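Local coordinates for protein five-membered-cyclitol-phosphate synthase (PDB 6K96) that binds nicotinamide-adenine-dinucleotide as a four-chain member of the inositol-phosphate synthase family, at residues Leu206-Leu216 and Val267-Gly276; Asn215-Arg226 and Ser255-Lys266. All blocks are in the same frame, centred on the assembly; numbering follows the deposited sequence.

Interaction 1. Residues Leu206-Leu216 and Val267-Gly276; sequences LSLASSYQLNL and VAMLNIEGLG
N271 covers one face of the Y212 ring. Its CB lies 3.5 Å from the centroid of the Y212 ring in a CH-pi contact, displaced toward the CE2-CZ rim. Y212 CG sits between its own backbone N and carbonyl carbon (chi1 53°), and this swings the ring across to the other strand. The N271 amide plane is turned 25° from the ring. N271 ND2 gives a hydrogen bond to E273 OE2 at 3.1 Å. The acceptor lies close to the amide plane, and ND2 comes to the anti side of the carboxylate, tilted out of its plane. D285 is a second partner of N271 ND2, and S283 holds E273 OE1, so this polar row is tied to strand 281-291.

Strands 207-217 and 265-275 pair antiparallel, with hydrogen-bonded pairs from S207-L275 to L216-V267. A classic beta bulge interrupts them where A209 and S210 both face E273. A209 N bonds to E273 O at 2.8 Å, while S210 N reaches E273 O in a weak 3.3 Å bond. Long strands of this kind form the sheet through which subunits associate in the myo-inositol-1-phosphate synthase family. Here Y212 and L214 pack on L216 of the second subunit, and M269 meets M269 of that subunit. S207 OG is bonded to G41 of the third subunit.

The face with S211 and I272 lies against helix 190-203. S211 OG, anti to the backbone N (chi1 180°), donates to N271 O in a short 2.5 Å bond in the model. N271 O also accepts from Y212 N at 3.0 Å. I272 CG1 packs 3.3 Å from S211 OG, which is also hydrogen-bonded to H194. L208 CD1 meets I272 CG2 at 3.7 Å, the two side chains crossing near a right angle; they touch L198 and L201 of the helix respectively.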
# COMPACT_ATOMS: atom_id res chain seq x y z
N LEU B 206 -19.83 0.41 -11.67
CA LEU B 206 -19.11 1.57 -11.10
C LEU B 206 -18.42 2.34 -12.24
O LEU B 206 -17.92 1.72 -13.25
CB LEU B 206 -18.13 1.09 -10.03
CG LEU B 206 -18.80 0.61 -8.73
CD1 LEU B 206 -18.91 -0.88 -8.70
CD2 LEU B 206 -18.07 1.07 -7.51
N SER B 207 -18.36 3.66 -12.14
CA SER B 207 -17.79 4.48 -13.23
C SER B 207 -16.29 4.65 -12.98
O SER B 207 -15.90 4.93 -11.83
CB SER B 207 -18.53 5.80 -13.37
OG SER B 207 -19.95 5.59 -13.40
N LEU B 208 -15.46 4.50 -14.02
CA LEU B 208 -14.00 4.75 -13.92
C LEU B 208 -13.77 6.25 -14.04
O LEU B 208 -14.39 6.89 -14.86
CB LEU B 208 -13.31 3.93 -15.00
CG LEU B 208 -11.81 3.73 -14.93
CD1 LEU B 208 -11.33 3.25 -13.54
CD2 LEU B 208 -11.42 2.71 -15.98
N ALA B 209 -13.08 6.83 -13.08
CA ALA B 209 -12.50 8.18 -13.19
C ALA B 209 -11.11 8.03 -13.81
O ALA B 209 -10.78 8.86 -14.67
CB ALA B 209 -12.39 8.88 -11.86
N SER B 210 -10.31 7.06 -13.39
CA SER B 210 -8.87 7.06 -13.72
C SER B 210 -8.21 5.83 -13.16
O SER B 210 -8.75 5.27 -12.14
CB SER B 210 -8.16 8.29 -13.21
OG SER B 210 -7.79 8.20 -11.86
N SER B 211 -7.11 5.42 -13.80
CA SER B 211 -6.28 4.28 -13.32
C SER B 211 -4.86 4.44 -13.85
O SER B 211 -4.70 5.12 -14.78
CB SER B 211 -6.93 2.92 -13.59
OG SER B 211 -6.12 1.83 -13.13
N TYR B 212 -3.86 3.96 -13.13
CA TYR B 212 -2.49 3.78 -13.64
C TYR B 212 -1.98 2.44 -13.16
O TYR B 212 -2.41 1.90 -12.12
CB TYR B 212 -1.53 4.94 -13.31
CG TYR B 212 -1.41 5.35 -11.87
CD1 TYR B 212 -0.55 4.68 -11.03
CD2 TYR B 212 -2.14 6.41 -11.34
CE1 TYR B 212 -0.43 5.01 -9.68
CE2 TYR B 212 -2.05 6.75 -10.00
CZ TYR B 212 -1.18 6.05 -9.17
OH TYR B 212 -1.05 6.34 -7.84
N GLN B 213 -1.05 1.94 -13.95
CA GLN B 213 -0.26 0.71 -13.73
C GLN B 213 1.18 1.13 -13.97
O GLN B 213 1.41 1.70 -15.02
CB GLN B 213 -0.74 -0.33 -14.73
CG GLN B 213 0.23 -1.49 -14.94
CD GLN B 213 -0.27 -2.56 -15.88
OE1 GLN B 213 0.54 -3.39 -16.32
NE2 GLN B 213 -1.57 -2.58 -16.17
N LEU B 214 2.10 0.90 -13.03
CA LEU B 214 3.54 1.01 -13.34
C LEU B 214 4.27 -0.22 -12.84
O LEU B 214 3.80 -0.74 -11.86
CB LEU B 214 4.12 2.31 -12.79
CG LEU B 214 3.75 2.70 -11.36
CD1 LEU B 214 4.99 2.58 -10.48
CD2 LEU B 214 3.28 4.16 -11.38
N ASN B 215 5.34 -0.62 -13.54
CA ASN B 215 6.16 -1.83 -13.30
C ASN B 215 7.62 -1.40 -13.05
O ASN B 215 8.01 -0.29 -13.47
CB ASN B 215 6.03 -2.86 -14.42
CG ASN B 215 4.59 -3.23 -14.72
OD1 ASN B 215 4.10 -4.29 -14.30
ND2 ASN B 215 3.89 -2.35 -15.42
N LEU B 216 8.35 -2.17 -12.24
CA LEU B 216 9.77 -1.91 -11.90
C LEU B 216 10.45 -3.26 -12.08
O LEU B 216 9.81 -4.22 -11.76
CB LEU B 216 9.93 -1.46 -10.44
CG LEU B 216 9.08 -0.28 -9.97
CD1 LEU B 216 9.22 -0.07 -8.45
CD2 LEU B 216 9.50 0.99 -10.72
N VAL B 267 8.00 -5.65 -9.76
CA VAL B 267 7.02 -4.99 -8.87
C VAL B 267 6.04 -4.26 -9.76
O VAL B 267 6.48 -3.69 -10.68
CB VAL B 267 7.69 -4.00 -7.91
CG1 VAL B 267 6.63 -3.16 -7.24
CG2 VAL B 267 8.55 -4.71 -6.89
N ALA B 268 4.76 -4.29 -9.44
CA ALA B 268 3.68 -3.59 -10.12
C ALA B 268 2.95 -2.75 -9.08
O ALA B 268 2.94 -3.13 -8.00
CB ALA B 268 2.76 -4.60 -10.68
N MET B 269 2.51 -1.55 -9.40
CA MET B 269 1.77 -0.71 -8.46
C MET B 269 0.57 -0.25 -9.25
O MET B 269 0.78 0.10 -10.43
CB MET B 269 2.58 0.48 -7.96
CG MET B 269 3.15 0.24 -6.60
SD MET B 269 4.95 0.50 -6.55
CE MET B 269 5.12 2.10 -7.33
N LEU B 270 -0.63 -0.39 -8.72
CA LEU B 270 -1.75 0.12 -9.53
C LEU B 270 -2.68 0.92 -8.64
O LEU B 270 -2.53 0.88 -7.41
CB LEU B 270 -2.35 -1.00 -10.39
CG LEU B 270 -3.13 -2.09 -9.71
CD1 LEU B 270 -4.51 -1.54 -9.36
CD2 LEU B 270 -3.21 -3.34 -10.59
N ASN B 271 -3.36 1.84 -9.31
CA ASN B 271 -4.36 2.77 -8.73
C ASN B 271 -5.59 2.69 -9.62
O ASN B 271 -5.42 2.70 -10.85
CB ASN B 271 -3.89 4.22 -8.68
CG ASN B 271 -4.89 5.07 -7.95
OD1 ASN B 271 -5.59 5.88 -8.55
ND2 ASN B 271 -5.05 4.81 -6.66
N ILE B 272 -6.75 2.54 -9.00
CA ILE B 272 -8.07 2.64 -9.69
C ILE B 272 -8.93 3.56 -8.87
O ILE B 272 -8.93 3.41 -7.69
CB ILE B 272 -8.76 1.28 -9.89
CG1 ILE B 272 -7.91 0.33 -10.73
CG2 ILE B 272 -10.15 1.52 -10.46
CD1 ILE B 272 -8.19 -1.09 -10.42
N GLU B 273 -9.56 4.52 -9.53
CA GLU B 273 -10.38 5.57 -8.90
C GLU B 273 -11.73 5.46 -9.56
O GLU B 273 -11.89 5.96 -10.65
CB GLU B 273 -9.77 6.96 -9.09
CG GLU B 273 -8.46 7.16 -8.34
CD GLU B 273 -8.54 7.05 -6.80
OE1 GLU B 273 -9.64 7.30 -6.19
OE2 GLU B 273 -7.48 6.69 -6.20
N GLY B 274 -12.68 4.81 -8.90
CA GLY B 274 -14.06 4.66 -9.41
C GLY B 274 -14.95 5.73 -8.85
O GLY B 274 -14.56 6.45 -7.93
N LEU B 275 -16.15 5.81 -9.37
CA LEU B 275 -17.20 6.66 -8.78
C LEU B 275 -18.42 5.76 -8.65
O LEU B 275 -18.69 4.92 -9.56
CB LEU B 275 -17.49 7.92 -9.62
CG LEU B 275 -16.27 8.77 -10.01
CD1 LEU B 275 -16.57 9.68 -11.21
CD2 LEU B 275 -15.76 9.60 -8.83
N GLY B 276 -19.10 5.86 -7.51
CA GLY B 276 -20.26 5.00 -7.26
C GLY B 276 -21.45 5.87 -7.11
O GLY B 276 -21.42 6.98 -7.67

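Interaction 2. Residues Asn215-Arg226 and Ser255-Lys266. With NAD (nicotinamide-adenine-dinucleotide), chain G.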
# COMPACT_ATOMS: atom_id res chain seq x y z
N ASN B 215 5.34 -0.62 -13.54
CA ASN B 215 6.16 -1.83 -13.30
C ASN B 215 7.62 -1.40 -13.05
O ASN B 215 8.01 -0.29 -13.47
CB ASN B 215 6.03 -2.86 -14.42
CG ASN B 215 4.59 -3.23 -14.72
OD1 ASN B 215 4.10 -4.29 -14.30
ND2 ASN B 215 3.89 -2.35 -15.42
N LEU B 216 8.35 -2.17 -12.24
CA LEU B 216 9.77 -1.91 -11.90
C LEU B 216 10.45 -3.26 -12.08
O LEU B 216 9.81 -4.22 -11.76
CB LEU B 216 9.93 -1.46 -10.44
CG LEU B 216 9.08 -0.28 -9.97
CD1 LEU B 216 9.22 -0.07 -8.45
CD2 LEU B 216 9.50 0.99 -10.72
N GLY B 217 11.69 -3.31 -12.53
CA GLY B 217 12.42 -4.57 -12.72
C GLY B 217 13.90 -4.31 -12.63
O GLY B 217 14.30 -3.12 -12.51
N GLY B 218 14.71 -5.37 -12.71
CA GLY B 218 16.17 -5.25 -12.58
C GLY B 218 16.94 -6.33 -13.29
O GLY B 218 18.04 -6.55 -12.89
N ASN B 219 16.37 -6.97 -14.31
CA ASN B 219 17.04 -8.02 -15.11
C ASN B 219 17.24 -7.56 -16.56
O ASN B 219 16.76 -6.50 -16.97
CB ASN B 219 16.28 -9.36 -15.09
CG ASN B 219 14.84 -9.31 -15.55
OD1 ASN B 219 14.43 -8.39 -16.26
ND2 ASN B 219 14.05 -10.26 -15.09
N GLU B 220 17.96 -8.37 -17.32
CA GLU B 220 18.29 -8.10 -18.73
C GLU B 220 16.97 -7.98 -19.49
O GLU B 220 16.89 -7.04 -20.32
CB GLU B 220 19.29 -9.14 -19.24
CG GLU B 220 20.49 -8.53 -19.98
CD GLU B 220 21.26 -7.38 -19.32
OE1 GLU B 220 21.52 -7.45 -18.09
OE2 GLU B 220 21.61 -6.39 -20.07
N ASP B 221 15.94 -8.79 -19.22
CA ASP B 221 14.67 -8.70 -20.00
C ASP B 221 14.16 -7.26 -19.86
O ASP B 221 13.91 -6.58 -20.91
CB ASP B 221 13.61 -9.76 -19.65
CG ASP B 221 12.28 -9.68 -20.41
OD1 ASP B 221 12.34 -9.55 -21.65
OD2 ASP B 221 11.15 -9.72 -19.79
N PHE B 222 14.05 -6.79 -18.63
CA PHE B 222 13.43 -5.47 -18.36
C PHE B 222 14.28 -4.35 -18.98
O PHE B 222 13.70 -3.42 -19.54
CB PHE B 222 13.20 -5.35 -16.85
CG PHE B 222 12.42 -4.15 -16.42
CD1 PHE B 222 13.07 -2.96 -16.21
CD2 PHE B 222 11.07 -4.21 -16.26
CE1 PHE B 222 12.37 -1.81 -15.86
CE2 PHE B 222 10.37 -3.09 -15.85
CZ PHE B 222 11.02 -1.89 -15.70
N ARG B 223 15.60 -4.44 -18.83
CA ARG B 223 16.63 -3.56 -19.45
C ARG B 223 16.48 -3.53 -20.99
O ARG B 223 16.49 -2.43 -21.58
CB ARG B 223 18.03 -4.02 -19.02
CG ARG B 223 18.96 -2.87 -18.67
CD ARG B 223 20.47 -3.05 -18.87
NE ARG B 223 21.08 -2.85 -17.56
CZ ARG B 223 21.17 -1.68 -16.90
NH1 ARG B 223 20.71 -0.56 -17.44
NH2 ARG B 223 21.74 -1.61 -15.71
N ASN B 224 16.28 -4.69 -21.63
CA ASN B 224 15.99 -4.79 -23.09
C ASN B 224 14.68 -4.06 -23.40
O ASN B 224 14.69 -3.16 -24.27
CB ASN B 224 15.90 -6.24 -23.58
CG ASN B 224 15.63 -6.34 -25.07
OD1 ASN B 224 16.39 -5.77 -25.88
ND2 ASN B 224 14.59 -7.08 -25.44
N LEU B 225 13.55 -4.41 -22.77
CA LEU B 225 12.25 -3.81 -23.17
C LEU B 225 12.36 -2.27 -23.21
O LEU B 225 11.95 -1.69 -24.25
CB LEU B 225 11.14 -4.29 -22.23
CG LEU B 225 10.47 -5.65 -22.52
CD1 LEU B 225 10.93 -6.32 -23.82
CD2 LEU B 225 10.66 -6.61 -21.34
N ARG B 226 13.01 -1.68 -22.19
CA ARG B 226 13.34 -0.24 -21.92
C ARG B 226 13.54 0.59 -23.21
O ARG B 226 14.19 0.11 -24.15
CB ARG B 226 14.56 -0.23 -20.99
CG ARG B 226 14.91 1.11 -20.35
CD ARG B 226 15.56 0.97 -18.99
NE ARG B 226 15.17 2.06 -18.08
CZ ARG B 226 13.90 2.40 -17.76
NH1 ARG B 226 12.84 1.79 -18.29
NH2 ARG B 226 13.67 3.39 -16.92
N SER B 255 7.43 0.44 -18.16
CA SER B 255 8.83 0.55 -17.70
C SER B 255 9.05 1.82 -16.88
O SER B 255 9.85 2.69 -17.34
CB SER B 255 9.78 0.45 -18.84
OG SER B 255 11.07 0.19 -18.35
N ALA B 256 8.43 1.92 -15.68
CA ALA B 256 8.57 3.09 -14.78
C ALA B 256 10.04 3.31 -14.44
O ALA B 256 10.42 4.46 -14.10
CB ALA B 256 7.75 2.99 -13.53
N GLY B 257 10.87 2.27 -14.52
CA GLY B 257 12.24 2.42 -13.99
C GLY B 257 12.87 1.11 -13.64
O GLY B 257 12.17 0.13 -13.28
N TYR B 258 14.18 1.11 -13.78
CA TYR B 258 15.05 -0.07 -13.66
C TYR B 258 15.74 0.05 -12.31
O TYR B 258 16.50 1.02 -12.09
CB TYR B 258 16.03 -0.15 -14.82
CG TYR B 258 17.06 -1.22 -14.64
CD1 TYR B 258 16.81 -2.52 -15.01
CD2 TYR B 258 18.29 -0.93 -14.09
CE1 TYR B 258 17.78 -3.50 -14.90
CE2 TYR B 258 19.26 -1.90 -13.91
CZ TYR B 258 19.00 -3.20 -14.30
OH TYR B 258 19.95 -4.16 -14.13
N VAL B 259 15.47 -0.91 -11.40
CA VAL B 259 16.03 -0.87 -10.02
C VAL B 259 16.90 -2.09 -9.85
O VAL B 259 16.40 -3.21 -9.87
CB VAL B 259 14.91 -0.75 -8.98
CG1 VAL B 259 15.40 -0.85 -7.53
CG2 VAL B 259 14.18 0.57 -9.25
N ALA B 260 18.20 -1.83 -9.74
CA ALA B 260 19.25 -2.83 -9.93
C ALA B 260 19.07 -3.92 -8.88
O ALA B 260 19.11 -5.09 -9.30
CB ALA B 260 20.61 -2.15 -9.89
N HIS B 261 18.80 -3.53 -7.62
CA HIS B 261 18.69 -4.45 -6.45
C HIS B 261 17.39 -5.27 -6.49
O HIS B 261 17.26 -6.10 -5.63
CB HIS B 261 18.83 -3.68 -5.11
CG HIS B 261 17.63 -2.87 -4.74
ND1 HIS B 261 17.62 -1.49 -4.80
CD2 HIS B 261 16.39 -3.23 -4.32
CE1 HIS B 261 16.43 -1.05 -4.45
NE2 HIS B 261 15.64 -2.09 -4.18
N LEU B 262 16.44 -5.01 -7.38
CA LEU B 262 15.32 -5.95 -7.65
C LEU B 262 15.78 -7.20 -8.41
O LEU B 262 15.05 -8.19 -8.33
CB LEU B 262 14.18 -5.30 -8.43
CG LEU B 262 13.36 -4.27 -7.65
CD1 LEU B 262 12.16 -3.75 -8.46
CD2 LEU B 262 12.85 -4.85 -6.38
N LYS B 263 16.87 -7.14 -9.20
CA LYS B 263 17.33 -8.30 -10.01
C LYS B 263 16.15 -8.87 -10.83
O LYS B 263 15.45 -8.10 -11.50
CB LYS B 263 17.96 -9.34 -9.07
CG LYS B 263 19.35 -8.93 -8.57
CD LYS B 263 19.69 -9.30 -7.13
CE LYS B 263 21.18 -9.25 -6.81
NZ LYS B 263 21.93 -10.37 -7.46
N ASP B 264 15.90 -10.18 -10.76
CA ASP B 264 14.80 -10.86 -11.49
C ASP B 264 13.44 -10.66 -10.83
O ASP B 264 12.49 -11.15 -11.41
CB ASP B 264 15.05 -12.35 -11.70
CG ASP B 264 14.00 -13.05 -12.53
OD1 ASP B 264 13.88 -12.80 -13.79
OD2 ASP B 264 13.27 -13.85 -11.94
N HIS B 265 13.33 -9.87 -9.76
CA HIS B 265 12.01 -9.50 -9.19
C HIS B 265 11.30 -8.49 -10.06
O HIS B 265 11.94 -7.65 -10.60
CB HIS B 265 12.10 -8.88 -7.80
CG HIS B 265 12.24 -9.89 -6.73
ND1 HIS B 265 13.24 -9.81 -5.81
CD2 HIS B 265 11.52 -11.00 -6.45
CE1 HIS B 265 13.15 -10.83 -4.96
NE2 HIS B 265 12.10 -11.60 -5.34
N LYS B 266 9.98 -8.53 -10.14
CA LYS B 266 9.24 -7.47 -10.84
C LYS B 266 8.18 -6.96 -9.85
O LYS B 266 7.52 -7.79 -9.26
CB LYS B 266 8.66 -8.00 -12.15
CG LYS B 266 7.45 -7.24 -12.66
CD LYS B 266 7.11 -7.48 -14.12
CE LYS B 266 7.89 -6.53 -15.00
NZ LYS B 266 7.32 -6.56 -16.37
PA NAD G . 17.34 -13.08 -20.59
O1A NAD G . 17.76 -11.73 -21.02
O2A NAD G . 17.63 -13.43 -19.16
O5B NAD G . 17.80 -14.26 -21.54
C5B NAD G . 18.25 -13.84 -22.85
C4B NAD G . 19.40 -14.72 -23.27
O4B NAD G . 19.56 -14.76 -24.73
C3B NAD G . 20.75 -14.26 -22.72
O3B NAD G . 21.46 -15.40 -22.26
C2B NAD G . 21.42 -13.69 -23.97
O2B NAD G . 22.78 -13.62 -23.64
C1B NAD G . 20.96 -14.74 -24.98
N9A NAD G . 21.15 -14.45 -26.39
C8A NAD G . 21.16 -13.19 -26.93
N7A NAD G . 21.25 -13.19 -28.24
C5A NAD G . 21.27 -14.53 -28.59
C6A NAD G . 21.35 -15.17 -29.85
N6A NAD G . 21.39 -14.49 -30.99
N1A NAD G . 21.31 -16.53 -29.88
C2A NAD G . 21.26 -17.17 -28.70
N3A NAD G . 21.20 -16.68 -27.47
C4A NAD G . 21.20 -15.33 -27.46
O3 NAD G . 15.77 -13.17 -20.81
PN NAD G . 14.66 -13.98 -19.96
O1N NAD G . 15.10 -15.40 -19.90
O2N NAD G . 14.43 -13.12 -18.76
O5D NAD G . 13.41 -13.88 -20.97
C5D NAD G . 13.56 -14.49 -22.32
C4D NAD G . 12.46 -14.00 -23.21
O4D NAD G . 11.16 -14.43 -22.74
C3D NAD G . 12.40 -12.47 -23.30
O3D NAD G . 12.06 -12.14 -24.63
C2D NAD G . 11.18 -12.12 -22.45
O2D NAD G . 10.46 -10.96 -22.81
C1D NAD G . 10.27 -13.31 -22.76
N1N NAD G . 9.18 -13.38 -21.73
C2N NAD G . 9.53 -13.34 -20.34
C3N NAD G . 8.56 -13.22 -19.36
C7N NAD G . 9.01 -13.22 -17.90
O7N NAD G . 10.18 -13.46 -17.63
N7N NAD G . 8.11 -12.95 -16.97
C4N NAD G . 7.24 -13.09 -19.77
C5N NAD G . 6.90 -13.31 -21.10
C6N NAD G . 7.88 -13.37 -22.07
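Helix 220-225 begins at an N-cap beside the nicotinamide-adenine-dinucleotide pocket, and N219 is the capping residue. N219 OD1 accepts from F222 N at 2.9 Å. N219 CG lies between the backbone N and the carbonyl carbon (chi1 57°), which lets the other end of the amide face the opposite segment. There N219 ND2 bonds to D264 OD1 at 2.9 Å, the acceptor near the amide plane and the amide and carboxylate planes 45° apart. D264 OD1 is also bonded to S293, a residue of the sodium site. In the first turn, D221 OD1 receives a hydrogen bond from O2D of the dinucleotide at 2.6 Å.

The strand end before the cap runs parallel to strand 255-258, and V259 N bonds to G217 O at 2.7 Å. This strand-to-helix turn is closely packed. G217 N sits 3.5 Å above the plane of the F222 ring, over its centre. K266 comes to the edge of that ring, its CE 4.1 Å from F222 CD2. F222 CD1 in turn lies at the edge of the Y258 ring, 4.0 Å from Y258 CD1. Over one face of Y258 comes R223, whose CZ is 4.0 Å from the centroid of the Y258 ring. This cation-pi contact is off-centre, with the planes 42° apart. On the side of L216, A256 and L262 pack against its side chain.

From the N terminus, the chain enters strand 207-217 after helix 190-203. Nearly all of this strand serves interaction 1. Its last residues also serve interaction 2, so the two share N215 and L216. Helix 220-225 follows, and after helix 234-239 and strand 250-253 comes strand 255-258. It returns beside the end of the first strand, and interaction 2 closes the smaller loop there. A turn at 262-265 leads into strand 265-275, which runs back along strand 207-217; interaction 1 closes the larger loop. Interaction 2 is thus nested inside interaction 1. The two also touch, L214 CB lying 3.8 Å from A256 CB. Together they join the outlying sheet at the subunit contacts to the dinucleotide pocket.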